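Local coordinates for tail fiber protein (Acinetobacter phage AM24, PDB 5W5P) that probably recognises, and may degrade, the capsular polysaccharide of its Acinetobacter baumannii host as a trimeric phage tailspike built around a parallel beta-helix, at residues A106-F111 with A123-A128; T118-A123 with K146-V151; V173-N178 with L208-D213; Q217-N222 with L242-Q247. All coordinates share one frame; numbering follows the deposited sequence.

Interaction 1 of 4, residues A106-F111 with A123-A128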
loop_
_atom_site.group_PDB
_atom_site.type_symbol
_atom_site.label_atom_id
_atom_site.label_comp_id
_atom_site.label_asym_id
_atom_site.label_seq_id
_atom_site.Cartn_x
_atom_site.Cartn_y
_atom_site.Cartn_z
ATOM N N ALA A 106 15.930 -13.001 -28.296
ATOM C CA ALA A 106 17.201 -12.859 -28.991
ATOM C C ALA A 106 18.364 -12.675 -28.016
ATOM O O ALA A 106 18.247 -11.990 -26.995
ATOM C CB ALA A 106 17.140 -11.687 -29.971
ATOM N N ASP A 107 19.497 -13.307 -28.356
ATOM C CA ASP A 107 20.737 -13.255 -27.582
ATOM C C ASP A 107 21.711 -12.341 -28.316
ATOM O O ASP A 107 21.989 -12.589 -29.507
ATOM C CB ASP A 107 21.309 -14.671 -27.438
ATOM C CG ASP A 107 22.627 -14.739 -26.675
ATOM O OD1 ASP A 107 23.194 -13.706 -26.274
ATOM O OD2 ASP A 107 23.104 -15.851 -26.428
ATOM N N PRO A 108 22.190 -11.237 -27.721
ATOM C CA PRO A 108 23.181 -10.417 -28.444
ATOM C C PRO A 108 24.423 -11.189 -28.830
ATOM O O PRO A 108 25.141 -10.761 -29.743
ATOM C CB PRO A 108 23.515 -9.282 -27.469
ATOM C CG PRO A 108 22.344 -9.203 -26.590
ATOM C CD PRO A 108 21.812 -10.612 -26.444
ATOM N N CYS A 109 24.696 -12.319 -28.171
ATOM C CA CYS A 109 25.874 -13.104 -28.508
ATOM C C CYS A 109 25.772 -13.726 -29.890
ATOM O O CYS A 109 26.806 -14.030 -30.491
ATOM C CB CYS A 109 26.106 -14.203 -27.472
ATOM S SG CYS A 109 26.930 -13.635 -25.959
ATOM N N TRP A 110 24.554 -13.924 -30.399
ATOM C CA TRP A 110 24.387 -14.393 -31.769
ATOM C C TRP A 110 25.110 -13.486 -32.758
ATOM O O TRP A 110 25.667 -13.961 -33.757
ATOM C CB TRP A 110 22.901 -14.471 -32.111
ATOM C CG TRP A 110 22.144 -15.437 -31.273
ATOM C CD1 TRP A 110 22.662 -16.413 -30.473
ATOM C CD2 TRP A 110 20.720 -15.534 -31.160
ATOM N NE1 TRP A 110 21.645 -17.114 -29.863
ATOM C CE2 TRP A 110 20.444 -16.590 -30.267
ATOM C CE3 TRP A 110 19.653 -14.829 -31.725
ATOM C CZ2 TRP A 110 19.147 -16.955 -29.926
ATOM C CZ3 TRP A 110 18.363 -15.194 -31.385
ATOM C CH2 TRP A 110 18.121 -16.247 -30.494
ATOM N N PHE A 111 25.119 -12.180 -32.490
ATOM C CA PHE A 111 25.696 -11.188 -33.385
ATOM C C PHE A 111 27.109 -10.781 -32.999
ATOM O O PHE A 111 27.688 -9.911 -33.657
ATOM C CB PHE A 111 24.806 -9.943 -33.439
ATOM C CG PHE A 111 23.400 -10.224 -33.870
ATOM C CD1 PHE A 111 22.414 -10.498 -32.935
ATOM C CD2 PHE A 111 23.063 -10.216 -35.213
ATOM C CE1 PHE A 111 21.117 -10.758 -33.331
ATOM C CE2 PHE A 111 21.770 -10.477 -35.617
ATOM C CZ PHE A 111 20.795 -10.746 -34.674
ATOM N N ALA A 123 26.159 -2.118 -30.504
ATOM C CA ALA A 123 25.730 -2.365 -31.878
ATOM C C ALA A 123 25.166 -3.772 -32.035
ATOM O O ALA A 123 24.210 -3.985 -32.789
ATOM C CB ALA A 123 26.894 -2.142 -32.845
ATOM N N GLN A 124 25.744 -4.742 -31.323
ATOM C CA GLN A 124 25.238 -6.108 -31.365
ATOM C C GLN A 124 23.944 -6.241 -30.571
ATOM O O GLN A 124 23.036 -6.972 -30.981
ATOM C CB GLN A 124 26.299 -7.080 -30.839
ATOM C CG GLN A 124 27.522 -7.217 -31.737
ATOM C CD GLN A 124 28.562 -6.130 -31.495
ATOM O OE1 GLN A 124 28.967 -5.885 -30.359
ATOM N NE2 GLN A 124 29.005 -5.480 -32.565
ATOM N N VAL A 125 23.848 -5.547 -29.430
ATOM C CA VAL A 125 22.585 -5.494 -28.697
ATOM C C VAL A 125 21.501 -4.872 -29.564
ATOM O O VAL A 125 20.351 -5.329 -29.573
ATOM C CB VAL A 125 22.764 -4.725 -27.372
ATOM C CG1 VAL A 125 21.415 -4.481 -26.697
ATOM C CG2 VAL A 125 23.699 -5.474 -26.433
ATOM N N GLN A 126 21.851 -3.830 -30.322
ATOM C CA GLN A 126 20.881 -3.210 -31.219
ATOM C C GLN A 126 20.384 -4.199 -32.266
ATOM O O GLN A 126 19.196 -4.203 -32.610
ATOM C CB GLN A 126 21.497 -1.983 -31.893
ATOM C CG GLN A 126 20.523 -1.197 -32.760
ATOM C CD GLN A 126 19.470 -0.475 -31.940
ATOM O OE1 GLN A 126 19.747 0.559 -31.324
ATOM N NE2 GLN A 126 18.255 -1.019 -31.920
ATOM N N LYS A 127 21.276 -5.051 -32.778
ATOM C CA LYS A 127 20.869 -6.045 -33.767
ATOM C C LYS A 127 19.881 -7.042 -33.171
ATOM O O LYS A 127 18.913 -7.438 -33.829
ATOM C CB LYS A 127 22.097 -6.772 -34.319
ATOM C CG LYS A 127 22.901 -5.970 -35.333
ATOM C CD LYS A 127 24.090 -6.770 -35.844
ATOM C CE LYS A 127 24.676 -6.172 -37.115
ATOM N NZ LYS A 127 25.619 -7.125 -37.781
ATOM N N ALA A 128 20.107 -7.459 -31.925
ATOM C CA ALA A 128 19.160 -8.356 -31.270
ATOM C C ALA A 128 17.814 -7.677 -31.025
ATOM O O ALA A 128 16.772 -8.338 -31.086
ATOM C CB ALA A 128 19.753 -8.875 -29.959
#
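Asp107, whose carbonyl carbon lies 4.3 Å from Ala128 CB, also makes the shortest polar bond here, inside its own loop: Asp107 OD1 accepts from Cys109 N at 2.8 Å, with an N-H...O angle of 161°. This is an Asx turn, the donor standing above the carboxylate plane, and it leads the chain through the 3-10 segment 108-110 to Phe111. Across to the helix the contact is essentially apolar. Lys127 CB sits over the centre of the Phe111 ring, 3.7 Å from the centroid and 13° off the normal, which identifies a CH-pi contact. Phe111 CG lies anti to the carbonyl carbon (chi1 -57°); at the ring's far side Phe111 CE1 is 3.7 Å from Ala128 CA. Ala128 CB in turn meets Ala106 CB at 3.8 Å, while Gln124 CG presses on Phe111 O at 3.3 Å before its chain bends away. Pro108 and Val125 lie side by side, CB to CG2 at 4.0 Å. Both of these residues also rest on Phe138 of strand 135-140, and the backbone of Ala106 bonds to Arg135 and Trp137, so the loop is held between helix 122-132 and the first strand of the beta-helix.

Interaction 2 of 4, residues T118-A123 with K146-V151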
loop_
_atom_site.group_PDB
_atom_site.type_symbol
_atom_site.label_atom_id
_atom_site.label_comp_id
_atom_site.label_asym_id
_atom_site.label_seq_id
_atom_site.Cartn_x
_atom_site.Cartn_y
_atom_site.Cartn_z
ATOM N N THR A 118 35.042 -6.126 -22.611
ATOM C CA THR A 118 36.199 -5.352 -23.045
ATOM C C THR A 118 35.838 -4.295 -24.078
ATOM O O THR A 118 36.384 -3.188 -24.043
ATOM C CB THR A 118 37.259 -6.292 -23.626
ATOM O OG1 THR A 118 37.367 -7.459 -22.800
ATOM C CG2 THR A 118 38.608 -5.599 -23.708
ATOM N N GLU A 119 34.936 -4.619 -25.000
ATOM C CA GLU A 119 34.546 -3.727 -26.080
ATOM C C GLU A 119 33.053 -3.433 -26.017
ATOM O O GLU A 119 32.258 -4.243 -25.529
ATOM C CB GLU A 119 34.885 -4.326 -27.452
ATOM C CG GLU A 119 36.248 -4.997 -27.528
ATOM C CD GLU A 119 37.375 -4.009 -27.764
ATOM O OE1 GLU A 119 37.090 -2.792 -27.852
ATOM O OE2 GLU A 119 38.542 -4.449 -27.865
ATOM N N ASP A 120 32.687 -2.262 -26.530
ATOM C CA ASP A 120 31.291 -1.857 -26.596
ATOM C C ASP A 120 30.502 -2.814 -27.481
ATOM O O ASP A 120 30.838 -3.012 -28.650
ATOM C CB ASP A 120 31.201 -0.426 -27.130
ATOM C CG ASP A 120 29.776 0.093 -27.187
ATOM O OD1 ASP A 120 28.927 -0.382 -26.400
ATOM O OD2 ASP A 120 29.512 0.982 -28.027
ATOM N N CYS A 121 29.448 -3.409 -26.921
ATOM C CA CYS A 121 28.609 -4.365 -27.631
ATOM C C CYS A 121 27.249 -3.782 -28.001
ATOM O O CYS A 121 26.348 -4.527 -28.400
ATOM C CB CYS A 121 28.432 -5.631 -26.794
ATOM S SG CYS A 121 27.354 -5.449 -25.352
ATOM N N SER A 122 27.087 -2.462 -27.876
ATOM C CA SER A 122 25.785 -1.837 -28.101
ATOM C C SER A 122 25.265 -2.097 -29.510
ATOM O O SER A 122 24.056 -2.269 -29.708
ATOM C CB SER A 122 25.875 -0.334 -27.836
ATOM O OG SER A 122 25.927 -0.068 -26.445
ATOM N N ALA A 123 26.159 -2.118 -30.504
ATOM C CA ALA A 123 25.730 -2.365 -31.878
ATOM C C ALA A 123 25.166 -3.772 -32.035
ATOM O O ALA A 123 24.210 -3.985 -32.789
ATOM C CB ALA A 123 26.894 -2.142 -32.845
ATOM N N LYS A 146 29.547 -4.906 -21.978
ATOM C CA LYS A 146 29.808 -3.481 -21.814
ATOM C C LYS A 146 29.052 -2.720 -22.889
ATOM O O LYS A 146 29.269 -2.952 -24.083
ATOM C CB LYS A 146 31.302 -3.165 -21.891
ATOM C CG LYS A 146 31.599 -1.679 -21.959
ATOM C CD LYS A 146 32.979 -1.365 -21.420
ATOM C CE LYS A 146 34.038 -1.598 -22.479
ATOM N NZ LYS A 146 35.418 -1.406 -21.940
HETATM N N MSE A 147 28.169 -1.818 -22.469
HETATM C CA MSE A 147 27.441 -0.966 -23.402
HETATM C C MSE A 147 27.792 0.506 -23.186
HETATM O O MSE A 147 27.691 1.023 -22.069
HETATM C CB MSE A 147 25.935 -1.179 -23.257
HETATM C CG MSE A 147 25.489 -2.605 -23.511
HETATM SE SE MSE A 147 23.581 -2.879 -23.203
HETATM C CE MSE A 147 22.875 -1.500 -24.385
HETATM N N MSE A 148 28.203 1.179 -24.258
HETATM C CA MSE A 148 28.622 2.576 -24.167
HETATM C C MSE A 148 27.899 3.482 -25.156
HETATM O O MSE A 148 28.184 4.677 -25.240
HETATM C CB MSE A 148 30.125 2.690 -24.391
HETATM C CG MSE A 148 30.933 1.620 -23.695
HETATM SE SE MSE A 148 32.805 1.746 -24.184
HETATM C CE MSE A 148 33.205 3.482 -23.374
ATOM N N THR A 149 26.971 2.902 -25.913
ATOM C CA THR A 149 26.224 3.621 -26.930
ATOM C C THR A 149 24.745 3.347 -26.694
ATOM O O THR A 149 24.362 2.183 -26.489
ATOM C CB THR A 149 26.633 3.180 -28.342
ATOM O OG1 THR A 149 28.058 3.274 -28.476
ATOM C CG2 THR A 149 25.959 4.049 -29.402
ATOM N N PRO A 150 23.893 4.371 -26.686
ATOM C CA PRO A 150 22.464 4.127 -26.456
ATOM C C PRO A 150 21.899 3.176 -27.501
ATOM O O PRO A 150 22.198 3.281 -28.694
ATOM C CB PRO A 150 21.845 5.525 -26.556
ATOM C CG PRO A 150 22.965 6.452 -26.206
ATOM C CD PRO A 150 24.203 5.809 -26.762
ATOM N N VAL A 151 21.112 2.213 -27.029
ATOM C CA VAL A 151 20.390 1.282 -27.884
ATOM C C VAL A 151 18.933 1.711 -27.902
ATOM O O VAL A 151 18.334 1.949 -26.846
ATOM C CB VAL A 151 20.540 -0.167 -27.390
ATOM C CG1 VAL A 151 19.488 -1.067 -28.026
ATOM C CG2 VAL A 151 21.937 -0.680 -27.691
HETATM O O HOH W 1 30.840 -6.106 -24.139
#
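Lys146 opens the contact with its ammonium end, NZ donating to Thr118 O at 2.9 Å. A bend at chi3 (83°) turns CE toward that carbonyl, and the donor stands well above the carbonyl plane. At the same residue a water accepts from Lys146 N and donates to Glu119 O, while Lys146 O receives Cys121 N at 2.9 Å. That last bond is nearly straight at both ends, with 165° at the hydrogen and 173° at the oxygen. Met147, present as selenomethionine, places CG 3.9 Å from Cys121 SG. Next, Met148 N donates to Asp120 OD1 at 2.7 Å, and Ser122 N reaches the same oxygen at 3.1 Å from the opposite face of the carboxylate, forming an Asx turn just where the helix begins. Thr149 completes the grip: its OG1 donates to Asp120 OD2 at 2.8 Å on the syn side. The carboxylate thus takes three well-defined bonds, two from backbone N-H groups and one from a hydroxyl. Ser122 OG lies 2.7 Å from Thr149 O, but Asp120 OD1 is also within reach of its one proton, so the acceptor is not settled. Val151 ends the run with CG2 against Ser122 O at 3.3 Å. Cys121 is the N-cap of helix 122-132, so the contact ties the start of that helix to the end of strand 144-147. Behind it, Met147 and Val151 pack on Val125 of the helix and on Phe182 of strand 182-184, while the backbone of Met147 pairs with Trp174 and Tyr176 of the next coil.

Interaction 3 of 4, residues V173-N178 with L208-D213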
loop_
_atom_site.group_PDB
_atom_site.type_symbol
_atom_site.label_atom_id
_atom_site.label_comp_id
_atom_site.label_asym_id
_atom_site.label_seq_id
_atom_site.Cartn_x
_atom_site.Cartn_y
_atom_site.Cartn_z
ATOM N N VAL A 173 25.863 -6.360 -17.120
ATOM C CA VAL A 173 26.002 -5.340 -18.152
ATOM C C VAL A 173 26.716 -4.154 -17.522
ATOM O O VAL A 173 26.166 -3.498 -16.629
ATOM C CB VAL A 173 24.649 -4.916 -18.739
ATOM C CG1 VAL A 173 24.827 -3.768 -19.736
ATOM C CG2 VAL A 173 23.956 -6.096 -19.392
ATOM N N TRP A 174 27.941 -3.886 -17.968
ATOM C CA TRP A 174 28.629 -2.657 -17.598
ATOM C C TRP A 174 28.045 -1.498 -18.393
ATOM O O TRP A 174 27.941 -1.569 -19.622
ATOM C CB TRP A 174 30.126 -2.768 -17.867
ATOM C CG TRP A 174 30.827 -3.776 -17.026
ATOM C CD1 TRP A 174 31.137 -5.058 -17.374
ATOM C CD2 TRP A 174 31.328 -3.587 -15.698
ATOM N NE1 TRP A 174 31.794 -5.682 -16.342
ATOM C CE2 TRP A 174 31.928 -4.801 -15.303
ATOM C CE3 TRP A 174 31.332 -2.509 -14.806
ATOM C CZ2 TRP A 174 32.524 -4.969 -14.054
ATOM C CZ3 TRP A 174 31.925 -2.677 -13.567
ATOM C CH2 TRP A 174 32.510 -3.900 -13.202
ATOM N N VAL A 175 27.667 -0.431 -17.695
ATOM C CA VAL A 175 26.940 0.684 -18.290
ATOM C C VAL A 175 27.860 1.893 -18.370
ATOM O O VAL A 175 28.509 2.256 -17.381
ATOM C CB VAL A 175 25.673 1.015 -17.486
ATOM C CG1 VAL A 175 24.847 2.059 -18.216
ATOM C CG2 VAL A 175 24.864 -0.253 -17.236
ATOM N N TYR A 176 27.909 2.517 -19.547
ATOM C CA TYR A 176 28.698 3.732 -19.781
ATOM C C TYR A 176 27.836 4.667 -20.629
ATOM O O TYR A 176 27.842 4.584 -21.860
ATOM C CB TYR A 176 30.027 3.418 -20.461
ATOM C CG TYR A 176 31.010 2.692 -19.579
ATOM C CD1 TYR A 176 30.996 1.306 -19.486
ATOM C CD2 TYR A 176 31.956 3.389 -18.839
ATOM C CE1 TYR A 176 31.893 0.633 -18.682
ATOM C CE2 TYR A 176 32.857 2.723 -18.028
ATOM C CZ TYR A 176 32.820 1.344 -17.955
ATOM O OH TYR A 176 33.715 0.671 -17.153
ATOM N N SER A 177 27.099 5.556 -19.965
ATOM C CA SER A 177 26.229 6.482 -20.678
ATOM C C SER A 177 25.813 7.606 -19.745
ATOM O O SER A 177 25.422 7.355 -18.600
ATOM C CB SER A 177 24.991 5.769 -21.227
ATOM O OG SER A 177 24.105 6.694 -21.833
ATOM N N ASN A 178 25.891 8.838 -20.245
ATOM C CA ASN A 178 25.421 10.011 -19.524
ATOM C C ASN A 178 23.926 10.242 -19.692
ATOM O O ASN A 178 23.355 11.050 -18.949
ATOM C CB ASN A 178 26.187 11.251 -19.993
ATOM C CG ASN A 178 26.132 12.388 -18.994
ATOM O OD1 ASN A 178 25.820 12.185 -17.815
ATOM N ND2 ASN A 178 26.434 13.598 -19.457
ATOM N N LEU A 208 19.093 -9.538 -14.493
ATOM C CA LEU A 208 20.183 -8.734 -15.029
ATOM C C LEU A 208 20.870 -7.963 -13.913
ATOM O O LEU A 208 20.225 -7.497 -12.968
ATOM C CB LEU A 208 19.684 -7.737 -16.075
ATOM C CG LEU A 208 19.403 -8.268 -17.473
ATOM C CD1 LEU A 208 18.873 -7.141 -18.335
ATOM C CD2 LEU A 208 20.663 -8.883 -18.073
ATOM N N ARG A 209 22.184 -7.811 -14.047
ATOM C CA ARG A 209 22.998 -7.040 -13.111
ATOM C C ARG A 209 23.602 -5.869 -13.876
ATOM O O ARG A 209 24.567 -6.044 -14.625
ATOM C CB ARG A 209 24.082 -7.911 -12.489
ATOM C CG ARG A 209 23.557 -9.073 -11.665
ATOM C CD ARG A 209 24.694 -9.948 -11.175
ATOM N NE ARG A 209 25.331 -10.670 -12.269
ATOM C CZ ARG A 209 26.641 -10.893 -12.364
ATOM N NH1 ARG A 209 27.466 -10.440 -11.430
ATOM N NH2 ARG A 209 27.125 -11.572 -13.395
ATOM N N PHE A 210 23.032 -4.679 -13.704
ATOM C CA PHE A 210 23.589 -3.471 -14.296
ATOM C C PHE A 210 24.619 -2.892 -13.339
ATOM O O PHE A 210 24.349 -2.747 -12.146
ATOM C CB PHE A 210 22.488 -2.456 -14.600
ATOM C CG PHE A 210 21.574 -2.872 -15.721
ATOM C CD1 PHE A 210 20.294 -3.339 -15.461
ATOM C CD2 PHE A 210 22.005 -2.810 -17.039
ATOM C CE1 PHE A 210 19.449 -3.717 -16.499
ATOM C CE2 PHE A 210 21.176 -3.197 -18.077
ATOM C CZ PHE A 210 19.896 -3.651 -17.808
ATOM N N GLN A 211 25.805 -2.587 -13.853
ATOM C CA GLN A 211 26.915 -2.185 -13.004
ATOM C C GLN A 211 27.712 -1.073 -13.666
ATOM O O GLN A 211 27.977 -1.117 -14.872
ATOM C CB GLN A 211 27.835 -3.379 -12.698
ATOM C CG GLN A 211 28.914 -3.094 -11.658
ATOM C CD GLN A 211 29.538 -4.361 -11.090
ATOM O OE1 GLN A 211 28.972 -5.451 -11.199
ATOM N NE2 GLN A 211 30.715 -4.222 -10.479
ATOM N N GLY A 212 28.083 -0.067 -12.866
ATOM C CA GLY A 212 29.013 0.957 -13.283
ATOM C C GLY A 212 30.284 0.878 -12.450
ATOM O O GLY A 212 30.346 0.176 -11.435
ATOM N N ASP A 213 31.307 1.608 -12.897
ATOM C CA ASP A 213 32.571 1.650 -12.174
ATOM C C ASP A 213 32.602 2.717 -11.084
ATOM O O ASP A 213 33.548 2.742 -10.288
ATOM C CB ASP A 213 33.740 1.874 -13.144
ATOM C CG ASP A 213 33.535 3.070 -14.049
ATOM O OD1 ASP A 213 32.572 3.830 -13.834
ATOM O OD2 ASP A 213 34.336 3.252 -14.987
HETATM O O HOH W 2 30.530 3.212 -15.572
#
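Two parallel strands, 173-175 and 209-211, are hydrogen-bonded here as neighbours in the beta-helix wall, their short axes 4.8 Å apart at closest approach and 30° from parallel. Three backbone bonds set the register: Val173 N to Arg209 O at 2.8 Å, Gln211 N to Val173 O at 2.9 Å and Val175 N to Gln211 O at 2.9 Å. Val173 and Phe210 project from one face, side by side, with Val173 CB 3.8 Å from Phe210 CD2; Val175 CG2 reaches the same ring carbon. Trp174 and Gln211 share the other face. Gln211 CG, anti to its backbone N (chi1 -172°), starts an extended chain that runs beside the indole and brings NE2 to 3.3 Å from Trp174 CH2. The amide and ring planes are 47° apart, so the two are not stacked flat, and Gln211 OE1 is taken by Arg172 NE. Past the strands, Tyr176 OH and Asp213 OD2 form a weak bond at 3.4 Å, while Asp213 OD1 has a firmer partner in Ser216 OG. Arg209 NH1 donates to the backbone O of Asp161 of the second subunit. Phe210 meets Tyr236 and Val173 meets Met147, residues of the strands next in line. Parallel strands paired in register from coil to coil, with side chains of neighbouring coils in contact on each face, are characteristic of the parallel beta-helix, the fold known from phage tailspikes.

Interaction 4 of 4, residues Q217-N222 with L242-Q247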
loop_
_atom_site.group_PDB
_atom_site.type_symbol
_atom_site.label_atom_id
_atom_site.label_comp_id
_atom_site.label_asym_id
_atom_site.label_seq_id
_atom_site.Cartn_x
_atom_site.Cartn_y
_atom_site.Cartn_z
ATOM N N GLN A 217 30.018 8.096 -15.785
ATOM C CA GLN A 217 28.567 8.201 -15.849
ATOM C C GLN A 217 27.966 6.908 -16.384
ATOM O O GLN A 217 28.408 6.391 -17.415
ATOM C CB GLN A 217 28.154 9.390 -16.717
ATOM C CG GLN A 217 28.270 10.733 -16.008
ATOM C CD GLN A 217 27.516 10.767 -14.685
ATOM O OE1 GLN A 217 26.306 10.552 -14.639
ATOM N NE2 GLN A 217 28.232 11.040 -13.603
ATOM N N SER A 218 26.954 6.393 -15.676
ATOM C CA SER A 218 26.237 5.187 -16.081
ATOM C C SER A 218 24.754 5.384 -15.807
ATOM O O SER A 218 24.335 5.470 -14.649
ATOM C CB SER A 218 26.756 3.957 -15.343
ATOM O OG SER A 218 26.793 4.169 -13.943
ATOM N N VAL A 219 23.958 5.438 -16.869
ATOM C CA VAL A 219 22.508 5.563 -16.784
ATOM C C VAL A 219 21.902 4.425 -17.590
ATOM O O VAL A 219 22.338 4.162 -18.715
ATOM C CB VAL A 219 22.020 6.928 -17.306
ATOM C CG1 VAL A 219 20.493 6.966 -17.364
ATOM C CG2 VAL A 219 22.583 8.066 -16.443
ATOM N N VAL A 220 20.912 3.741 -17.014
ATOM C CA VAL A 220 20.339 2.549 -17.641
ATOM C C VAL A 220 19.189 2.941 -18.560
ATOM O O VAL A 220 19.200 2.623 -19.756
ATOM C CB VAL A 220 19.875 1.525 -16.589
ATOM C CG1 VAL A 220 19.348 0.262 -17.267
ATOM C CG2 VAL A 220 21.014 1.192 -15.634
ATOM N N VAL A 221 18.196 3.644 -18.020
ATOM C CA VAL A 221 16.991 4.003 -18.757
ATOM C C VAL A 221 17.000 5.503 -19.018
ATOM O O VAL A 221 17.164 6.303 -18.088
ATOM C CB VAL A 221 15.723 3.584 -17.993
ATOM C CG1 VAL A 221 14.485 4.218 -18.624
ATOM C CG2 VAL A 221 15.590 2.064 -17.959
ATOM N N ASN A 222 16.824 5.881 -20.283
ATOM C CA ASN A 222 16.613 7.276 -20.662
ATOM C C ASN A 222 15.137 7.584 -20.471
ATOM O O ASN A 222 14.303 7.219 -21.303
ATOM C CB ASN A 222 17.043 7.524 -22.104
ATOM C CG ASN A 222 17.082 9.001 -22.456
ATOM O OD1 ASN A 222 16.308 9.802 -21.926
ATOM N ND2 ASN A 222 17.986 9.369 -23.358
ATOM N N LEU A 242 19.433 5.117 -12.324
ATOM C CA LEU A 242 18.626 4.121 -13.020
ATOM C C LEU A 242 17.837 4.771 -14.148
ATOM O O LEU A 242 17.793 4.253 -15.272
ATOM C CB LEU A 242 17.686 3.416 -12.039
ATOM C CG LEU A 242 18.209 2.171 -11.319
ATOM C CD1 LEU A 242 19.342 2.509 -10.348
ATOM C CD2 LEU A 242 17.069 1.457 -10.593
ATOM N N VAL A 243 17.210 5.913 -13.865
ATOM C CA VAL A 243 16.448 6.679 -14.846
ATOM C C VAL A 243 16.921 8.125 -14.802
ATOM O O VAL A 243 17.064 8.703 -13.719
ATOM C CB VAL A 243 14.928 6.611 -14.588
ATOM C CG1 VAL A 243 14.169 7.285 -15.728
ATOM C CG2 VAL A 243 14.479 5.173 -14.419
ATOM N N ARG A 244 17.158 8.706 -15.973
ATOM C CA ARG A 244 17.523 10.106 -16.087
ATOM C C ARG A 244 16.720 10.714 -17.225
ATOM O O ARG A 244 16.433 10.040 -18.219
ATOM C CB ARG A 244 19.031 10.278 -16.332
ATOM C CG ARG A 244 19.465 11.713 -16.571
ATOM C CD ARG A 244 20.978 11.864 -16.541
ATOM N NE ARG A 244 21.518 11.599 -15.213
ATOM C CZ ARG A 244 22.805 11.381 -14.948
ATOM N NH1 ARG A 244 23.708 11.412 -15.921
ATOM N NH2 ARG A 244 23.192 11.137 -13.704
ATOM N N ALA A 245 16.331 11.977 -17.061
ATOM C CA ALA A 245 15.612 12.701 -18.101
ATOM C C ALA A 245 15.933 14.181 -17.957
ATOM O O ALA A 245 15.608 14.782 -16.929
ATOM C CB ALA A 245 14.106 12.452 -18.001
ATOM N N THR A 246 16.582 14.763 -18.974
ATOM C CA THR A 246 16.978 16.168 -18.939
ATOM C C THR A 246 16.540 16.953 -20.172
ATOM O O THR A 246 17.009 18.079 -20.365
ATOM C CB THR A 246 18.501 16.314 -18.781
ATOM O OG1 THR A 246 19.143 16.040 -20.034
ATOM C CG2 THR A 246 19.046 15.378 -17.711
ATOM N N GLN A 247 15.665 16.403 -21.016
ATOM C CA GLN A 247 15.337 17.064 -22.272
ATOM C C GLN A 247 13.971 17.727 -22.184
ATOM O O GLN A 247 12.955 17.020 -22.079
ATOM C CB GLN A 247 15.372 16.070 -23.433
ATOM C CG GLN A 247 16.772 15.654 -23.858
ATOM C CD GLN A 247 17.632 16.831 -24.287
ATOM O OE1 GLN A 247 17.141 17.788 -24.893
ATOM N NE2 GLN A 247 18.926 16.759 -23.984
#
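Gln217 OE1 receives Arg244 NH1 at 3.0 Å, with 157° at the hydrogen, and a weak second bond from Arg244 NH2 at 3.3 Å. The oxygen lies in the guanidinium plane, at its edge, and the amide and guanidinium planes are only 24° apart. The arginine chain bends at chi3 (-66°), which sets NE; the guanidinium beyond it has Val219 CG2 over one face, toward its rim, 3.6 Å from Arg244 CZ. Two of its nitrogens have partners beyond the two segments: NH1 also donates to Asn178 O, and NE makes a salt bridge to Asp275 OD1. The backbone is satisfied in the parallel manner, with Val221 N donating to Leu242 O at 2.8 Å and Arg244 N to Val221 O at 3.2 Å. Val221 O takes a further CA-H contact from Val243 CA at 3.3 Å. Both chains turn a corner here, at Val220 and at Leu242-Val243, and the bonds carry the pairing past it. On the apolar face Val221 CB meets Val243 CG2 at 4.1 Å, and both valines pack on Met231. Toward the exit of the strands, Asn222 OD1 accepts from Asp224 N, while the Asp224 carboxylate takes the N-H groups of Thr246 and Gln247. The arginine is therefore held by two neutral carbonyl oxygens and one carboxylate, with methyl packing against its flat side. Its positive charge is probably balanced chiefly by Asp275, whereas Gln217 and Asn178 are neutral and more likely steer its orientation, so one side chain connects its own coil to the one after it and to the two before it.

Interactions 1 and 2 share helix 122-132 but use it differently: 106-111 packs on its flank through mostly buried apolar groups, whereas 118-123 with 146-151 binds its start through carboxylate and backbone bonds, partly at the surface. Interactions 3 and 4 are buried strand pairings further along the beta-helix, one marked by indole and amide packing, the other by arginine chemistry at a corner. Neighbours connect: Met147 N probably hydrogen-bonds to Trp174 O between interactions 2 and 3, and Ser177 N probably to Gln217 O between interactions 3 and 4. Interactions 1 and 4, with centres about 22 Å apart, do not touch. The series thus runs from the helix over the beta-helix end into its repeating coils.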